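SAM-dependent methyltransferase (Anabaena variabilis ATCC 29413, PDB 3GGD) probably transfers a methyl group from S-adenosyl-L-methionine to an acceptor not yet identified, and binds the cofactor product S-adenosyl-L-homocysteine in a Rossmann-like domain. Local coordinates at residues 81-87 with 103-109; 64-68 with 90-94. All coordinates share one frame. Residue numbers count along the deposited sequence, not the author numbering.

Contact 1: residues 81-87 with 103-109. With SAH (S-adenosyl-L-homocysteine), chain E; EDO (1,2-ethanediol), chain S; SO4 (sulfate ion), chain H.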
loop_
_atom_site.group_PDB
_atom_site.type_symbol
_atom_site.label_atom_id
_atom_site.label_comp_id
_atom_site.label_asym_id
_atom_site.label_seq_id
_atom_site.Cartn_x
_atom_site.Cartn_y
_atom_site.Cartn_z
ATOM N N VAL A 81 -0.914 9.354 14.315
ATOM C CA VAL A 81 -0.950 8.748 12.984
ATOM C C VAL A 81 -1.217 9.810 11.908
ATOM O O VAL A 81 -2.090 10.666 12.049
ATOM C CB VAL A 81 -2.007 7.620 12.915
ATOM C CG1 VAL A 81 -2.080 7.001 11.485
ATOM C CG2 VAL A 81 -1.734 6.509 14.029
ATOM N N ILE A 82 -0.453 9.715 10.821
ATOM C CA ILE A 82 -0.609 10.553 9.657
ATOM C C ILE A 82 -0.882 9.626 8.456
ATOM O O ILE A 82 -0.095 8.754 8.128
ATOM C CB ILE A 82 0.657 11.389 9.403
ATOM C CG1 ILE A 82 0.941 12.301 10.611
ATOM C CG2 ILE A 82 0.509 12.228 8.120
ATOM C CD1 ILE A 82 2.372 12.852 10.677
ATOM N N GLY A 83 -2.014 9.833 7.807
ATOM C CA GLY A 83 -2.385 9.073 6.615
ATOM C C GLY A 83 -2.055 9.902 5.376
ATOM O O GLY A 83 -2.551 11.017 5.202
ATOM N N LEU A 84 -1.166 9.378 4.544
ATOM C CA LEU A 84 -0.742 10.073 3.333
ATOM C C LEU A 84 -1.239 9.312 2.090
ATOM O O LEU A 84 -1.142 8.077 2.012
ATOM C CB LEU A 84 0.773 10.173 3.283
ATOM C CG LEU A 84 1.491 10.958 4.399
ATOM C CD1 LEU A 84 3.029 10.846 4.157
ATOM C CD2 LEU A 84 1.011 12.386 4.479
ATOM N N ASP A 85 -1.734 10.057 1.105
ATOM C CA ASP A 85 -2.131 9.462 -0.153
ATOM C C ASP A 85 -2.047 10.515 -1.245
ATOM O O ASP A 85 -2.227 11.726 -0.989
ATOM C CB ASP A 85 -3.540 8.865 -0.065
ATOM C CG ASP A 85 -3.773 7.768 -1.105
ATOM O OD1 ASP A 85 -4.066 8.105 -2.291
ATOM O OD2 ASP A 85 -3.653 6.557 -0.739
ATOM N N VAL A 86 -1.793 10.056 -2.462
ATOM C CA VAL A 86 -1.770 10.928 -3.635
ATOM C C VAL A 86 -3.146 11.431 -4.048
ATOM O O VAL A 86 -3.238 12.480 -4.689
ATOM C CB VAL A 86 -1.125 10.199 -4.873
ATOM C CG1 VAL A 86 -2.063 9.156 -5.497
ATOM C CG2 VAL A 86 -0.627 11.207 -5.930
ATOM N N SER A 87 -4.214 10.718 -3.646
ATOM C CA SER A 87 -5.551 11.004 -4.121
ATOM C C SER A 87 -6.385 11.799 -3.146
ATOM O O SER A 87 -6.658 11.329 -2.023
ATOM C CB SER A 87 -6.310 9.683 -4.417
ATOM O OG SER A 87 -7.703 9.920 -4.682
ATOM N N ILE A 103 -5.539 11.289 14.183
ATOM C CA ILE A 103 -5.195 11.058 12.791
ATOM C C ILE A 103 -5.215 12.375 12.003
ATOM O O ILE A 103 -6.158 13.139 12.123
ATOM C CB ILE A 103 -6.205 10.156 12.048
ATOM C CG1 ILE A 103 -6.223 8.729 12.617
ATOM C CG2 ILE A 103 -5.840 10.093 10.541
ATOM C CD1 ILE A 103 -7.395 7.817 12.058
ATOM N N SER A 104 -4.171 12.620 11.227
ATOM C CA SER A 104 -4.175 13.682 10.232
ATOM C C SER A 104 -4.063 13.023 8.862
ATOM O O SER A 104 -3.264 12.113 8.668
ATOM C CB SER A 104 -3.017 14.640 10.433
ATOM O OG SER A 104 -3.097 15.252 11.704
ATOM N N TYR A 105 -4.917 13.426 7.936
ATOM C CA TYR A 105 -4.826 12.959 6.551
ATOM C C TYR A 105 -4.209 14.077 5.743
ATOM O O TYR A 105 -4.640 15.208 5.850
ATOM C CB TYR A 105 -6.176 12.593 5.971
ATOM C CG TYR A 105 -6.726 11.308 6.558
ATOM C CD1 TYR A 105 -6.126 10.093 6.270
ATOM C CD2 TYR A 105 -7.833 11.321 7.380
ATOM C CE1 TYR A 105 -6.609 8.909 6.805
ATOM C CE2 TYR A 105 -8.349 10.133 7.912
ATOM C CZ TYR A 105 -7.728 8.945 7.626
ATOM O OH TYR A 105 -8.212 7.800 8.143
ATOM N N ARG A 106 -3.242 13.760 4.901
ATOM C CA ARG A 106 -2.561 14.785 4.138
ATOM C C ARG A 106 -2.183 14.271 2.746
ATOM O O ARG A 106 -1.779 13.110 2.584
ATOM C CB ARG A 106 -1.336 15.221 4.925
ATOM C CG ARG A 106 -0.434 16.146 4.202
ATOM C CD ARG A 106 0.397 16.898 5.233
ATOM N NE ARG A 106 1.413 17.749 4.613
ATOM C CZ ARG A 106 2.238 18.526 5.296
ATOM N NH1 ARG A 106 2.156 18.561 6.620
ATOM N NH2 ARG A 106 3.157 19.244 4.652
ATOM N N LEU A 107 -2.337 15.139 1.750
ATOM C CA LEU A 107 -1.998 14.807 0.378
ATOM C C LEU A 107 -0.493 14.676 0.271
ATOM O O LEU A 107 0.245 15.462 0.847
ATOM C CB LEU A 107 -2.460 15.899 -0.591
ATOM C CG LEU A 107 -3.953 16.020 -0.917
ATOM C CD1 LEU A 107 -4.195 17.311 -1.664
ATOM C CD2 LEU A 107 -4.457 14.819 -1.720
ATOM N N LEU A 108 -0.044 13.635 -0.412
ATOM C CA LEU A 108 1.378 13.501 -0.745
ATOM C C LEU A 108 1.541 12.540 -1.906
ATOM O O LEU A 108 0.907 11.474 -1.951
ATOM C CB LEU A 108 2.249 13.041 0.456
ATOM C CG LEU A 108 3.763 12.796 0.182
ATOM C CD1 LEU A 108 4.671 13.308 1.349
ATOM C CD2 LEU A 108 4.031 11.347 -0.081
ATOM N N ASP A 109 2.418 12.918 -2.816
ATOM C CA ASP A 109 2.766 12.100 -3.947
ATOM C C ASP A 109 4.157 11.526 -3.752
ATOM O O ASP A 109 5.149 12.260 -3.835
ATOM C CB ASP A 109 2.695 12.954 -5.248
ATOM C CG ASP A 109 2.853 12.112 -6.523
ATOM O OD1 ASP A 109 3.424 10.991 -6.450
ATOM O OD2 ASP A 109 2.376 12.565 -7.591
HETATM N N SAH E . -2.875 1.010 1.959
HETATM C CA SAH E . -4.304 1.093 1.559
HETATM C CB SAH E . -4.511 1.318 0.047
HETATM C CG SAH E . -3.889 0.328 -0.954
HETATM S SD SAH E . -4.315 0.692 -2.667
HETATM C C SAH E . -5.082 -0.140 1.996
HETATM O O SAH E . -6.333 -0.088 2.111
HETATM O OXT SAH E . -4.498 -1.201 2.212
HETATM C "C5'" SAH E . -2.900 1.628 -3.172
HETATM C "C4'" SAH E . -2.949 3.105 -2.681
HETATM O "O4'" SAH E . -1.749 3.798 -3.102
HETATM C "C3'" SAH E . -4.104 3.972 -3.215
HETATM O "O3'" SAH E . -4.830 4.610 -2.178
HETATM C "C2'" SAH E . -3.420 5.031 -4.070
HETATM O "O2'" SAH E . -4.137 6.273 -4.234
HETATM C "C1'" SAH E . -2.064 5.150 -3.401
HETATM N N9 SAH E . -1.031 5.752 -4.254
HETATM C C8 SAH E . -0.838 5.455 -5.569
HETATM N N7 SAH E . 0.205 6.155 -6.047
HETATM C C5 SAH E . 0.672 6.919 -5.015
HETATM C C6 SAH E . 1.720 7.926 -4.881
HETATM N N6 SAH E . 2.432 8.196 -6.000
HETATM N N1 SAH E . 1.913 8.546 -3.709
HETATM C C2 SAH E . 1.124 8.243 -2.628
HETATM N N3 SAH E . 0.143 7.345 -2.711
HETATM C C4 SAH E . -0.142 6.687 -3.852
HETATM C C1 EDO S . 4.080 17.933 1.428
HETATM O O1 EDO S . 4.080 19.344 1.262
HETATM C C2 EDO S . 2.826 17.422 0.708
HETATM O O2 EDO S . 1.820 17.121 1.687
HETATM S S SO4 H . 0.972 16.910 9.318
HETATM O O1 SO4 H . 1.119 16.630 10.753
HETATM O O2 SO4 H . -0.106 16.153 8.688
HETATM O O3 SO4 H . 2.243 16.602 8.680
HETATM O O4 SO4 H . 0.663 18.327 9.123
HETATM O O HOH W 1 -1.711 13.129 13.623
#
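Two adjacent parallel strands each lead to an aspartate that binds S-adenosyl-L-homocysteine: D85 ends strand 81-85, and D109 lies just beyond strand 103-107. The evidence for pairing is a five-bridge register from V81-I103 to D85-L107, with axes 4.6 Å apart and 22° between them. Donors and acceptors alternate between the strands: S104 N to V81 O (3.0 Å), G83 N to S104 O (2.7 Å), R106 N to G83 O (2.8 Å). D85 N to R106 O is weak at 3.4 Å, yet L108 N to D85 O (3.0 Å) carries the pairing past the strand end. G83 makes room for Y105: a CB there would clash with the ring's CD1. D85 OD1 and OD2 accept from SAH O2' and O3', both at 2.7 Å, while SAH N6 donates to D109 OD1 (3.0 Å), which also accepts from L111 N. One carboxylate thus binds the ribose diol, as the acidic residue ending the second strand does in class I methyltransferases, and the other the adenine amino group.

Contact 2: residues 64-68 with 90-94. With SAH (S-adenosyl-L-homocysteine), chain E.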
loop_
_atom_site.group_PDB
_atom_site.type_symbol
_atom_site.label_atom_id
_atom_site.label_comp_id
_atom_site.label_asym_id
_atom_site.label_seq_id
_atom_site.Cartn_x
_atom_site.Cartn_y
_atom_site.Cartn_z
ATOM N N ALA A 64 0.274 5.812 1.643
ATOM C CA ALA A 64 -0.685 5.319 0.615
ATOM C C ALA A 64 -1.883 4.673 1.346
ATOM O O ALA A 64 -2.274 3.519 1.120
ATOM C CB ALA A 64 -0.003 4.340 -0.431
ATOM N N CYS A 65 -2.434 5.433 2.277
ATOM C CA CYS A 65 -3.472 4.959 3.178
ATOM C C CYS A 65 -4.855 4.702 2.548
ATOM O O CYS A 65 -5.764 4.162 3.214
ATOM C CB CYS A 65 -3.623 5.952 4.328
ATOM S SG CYS A 65 -4.230 7.597 3.784
ATOM N N GLY A 66 -5.056 5.128 1.300
ATOM C CA GLY A 66 -6.337 4.900 0.628
ATOM C C GLY A 66 -7.477 5.540 1.418
ATOM O O GLY A 66 -7.359 6.685 1.880
ATOM N N ASN A 67 -8.553 4.784 1.615
ATOM C CA ASN A 67 -9.735 5.263 2.323
ATOM C C ASN A 67 -9.664 5.155 3.826
ATOM O O ASN A 67 -10.673 5.367 4.524
ATOM C CB ASN A 67 -11.014 4.578 1.824
ATOM C CG ASN A 67 -10.990 3.080 2.020
ATOM O OD1 ASN A 67 -10.029 2.542 2.537
ATOM N ND2 ASN A 67 -12.043 2.405 1.601
ATOM N N GLY A 68 -8.496 4.810 4.345
ATOM C CA GLY A 68 -8.265 4.884 5.783
ATOM C C GLY A 68 -8.758 3.768 6.658
ATOM O O GLY A 68 -8.735 3.897 7.878
ATOM N N ALA A 90 -9.568 9.753 -2.334
ATOM C CA ALA A 90 -9.271 8.756 -1.279
ATOM C C ALA A 90 -9.335 9.397 0.119
ATOM O O ALA A 90 -10.014 8.890 1.017
ATOM C CB ALA A 90 -7.912 8.082 -1.495
ATOM N N LEU A 91 -8.678 10.542 0.278
ATOM C CA LEU A 91 -8.646 11.225 1.552
ATOM C C LEU A 91 -9.986 11.807 1.908
ATOM O O LEU A 91 -10.284 11.934 3.071
ATOM C CB LEU A 91 -7.549 12.286 1.569
ATOM C CG LEU A 91 -6.118 11.725 1.359
ATOM C CD1 LEU A 91 -5.075 12.892 1.470
ATOM C CD2 LEU A 91 -5.798 10.580 2.324
ATOM N N GLU A 92 -10.817 12.138 0.913
ATOM C CA GLU A 92 -12.172 12.575 1.186
ATOM C C GLU A 92 -13.022 11.432 1.783
ATOM O O GLU A 92 -13.792 11.644 2.716
ATOM C CB GLU A 92 -12.810 13.171 -0.065
ATOM C CG GLU A 92 -14.203 13.702 0.214
ATOM C CD GLU A 92 -14.839 14.422 -0.964
ATOM O OE1 GLU A 92 -14.098 14.938 -1.833
ATOM O OE2 GLU A 92 -16.084 14.471 -0.980
ATOM N N ILE A 93 -12.878 10.217 1.267
ATOM C CA ILE A 93 -13.520 9.050 1.891
ATOM C C ILE A 93 -12.957 8.814 3.323
ATOM O O ILE A 93 -13.716 8.660 4.287
ATOM C CB ILE A 93 -13.373 7.747 1.065
ATOM C CG1 ILE A 93 -13.937 7.905 -0.373
ATOM C CG2 ILE A 93 -14.097 6.604 1.788
ATOM C CD1 ILE A 93 -13.512 6.828 -1.403
ATOM N N ALA A 94 -11.636 8.803 3.448
ATOM C CA ALA A 94 -10.966 8.602 4.730
ATOM C C ALA A 94 -11.442 9.600 5.797
ATOM O O ALA A 94 -11.755 9.220 6.919
ATOM C CB ALA A 94 -9.420 8.708 4.565
HETATM N N SAH E . -2.875 1.010 1.959
HETATM C CA SAH E . -4.304 1.093 1.559
HETATM C CB SAH E . -4.511 1.318 0.047
HETATM C CG SAH E . -3.889 0.328 -0.954
HETATM S SD SAH E . -4.315 0.692 -2.667
HETATM C C SAH E . -5.082 -0.140 1.996
HETATM O O SAH E . -6.333 -0.088 2.111
HETATM O OXT SAH E . -4.498 -1.201 2.212
HETATM C "C5'" SAH E . -2.900 1.628 -3.172
HETATM C "C4'" SAH E . -2.949 3.105 -2.681
HETATM O "O4'" SAH E . -1.749 3.798 -3.102
HETATM C "C3'" SAH E . -4.104 3.972 -3.215
HETATM O "O3'" SAH E . -4.830 4.610 -2.178
HETATM C "C2'" SAH E . -3.420 5.031 -4.070
HETATM O "O2'" SAH E . -4.137 6.273 -4.234
HETATM C "C1'" SAH E . -2.064 5.150 -3.401
HETATM N N9 SAH E . -1.031 5.752 -4.254
HETATM C C8 SAH E . -0.838 5.455 -5.569
HETATM N N7 SAH E . 0.205 6.155 -6.047
HETATM C C5 SAH E . 0.672 6.919 -5.015
HETATM C C6 SAH E . 1.720 7.926 -4.881
HETATM N N6 SAH E . 2.432 8.196 -6.000
HETATM N N1 SAH E . 1.913 8.546 -3.709
HETATM C C2 SAH E . 1.124 8.243 -2.628
HETATM N N3 SAH E . 0.143 7.345 -2.711
HETATM C C4 SAH E . -0.142 6.687 -3.852
#
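This is a close, buried contact between a glycine-rich cofactor loop and a helix: residues 64-68, which follow strand 60-63, rest against the flank of helix 88-97, with 253 Å² buried between the segments. The position and the A-C-G-N-G sequence are consistent with the glycine-rich first motif of class I methyltransferases. A type II' turn from C65 to G68, closed by G68 N to C65 O at 3.0 Å, shapes the loop. G66 has phi/psi of 59/-133°, and a CB on it would lie 3.0 Å from CB of SAH; its CA is already 3.2 Å from SAH O3'. Across the interface the evidence is van der Waals contact. C65 SG meets L91 CD2 at 3.7 Å, and N67 CB meets I93 CG2 at 3.7 Å. The nearest CA pair is N67 and A94, 4.3 Å apart, where A94 CA makes a CA-H...O contact of 3.3 Å with N67 O. The neighbouring G68 leaves room for the small A94, since a CB on G68 would sit only 3.1 Å from A94 CB. The loop also binds the ligand, A64 O accepting from SAH N at 2.7 Å. N67 ND2 is hydrogen-bonded to D36 OD2, and the backbone N67 O accepts from N98 ND2. Around this pair, W23 of helix 15-29 touches A90 and I93, while Y105 of strand 103-107 packs on C65, L91 and A94.

How the contacts relate
From the N terminus, strand 60-63 leads into loop 64-68, the first half of contact 2; helix 69-77 then returns the chain to strand 81-85, the first half of contact 1. Helix 88-97 next lays its residues 90-94 against the loop, closing contact 2 across 21 intervening residues, and strand 103-107 closes contact 1 across 15. The segments alternate, so the two closures cross rather than nest. Contact 1 joins the two strands of the beta-alpha-beta unit, whereas contact 2 ties its connecting helix to the preceding strand's loop. They meet directly through hydrogen bonds from G66 N to D85 OD2 (2.9 Å) and from C65 N to L84 O (3.0 Å), and both border SAH.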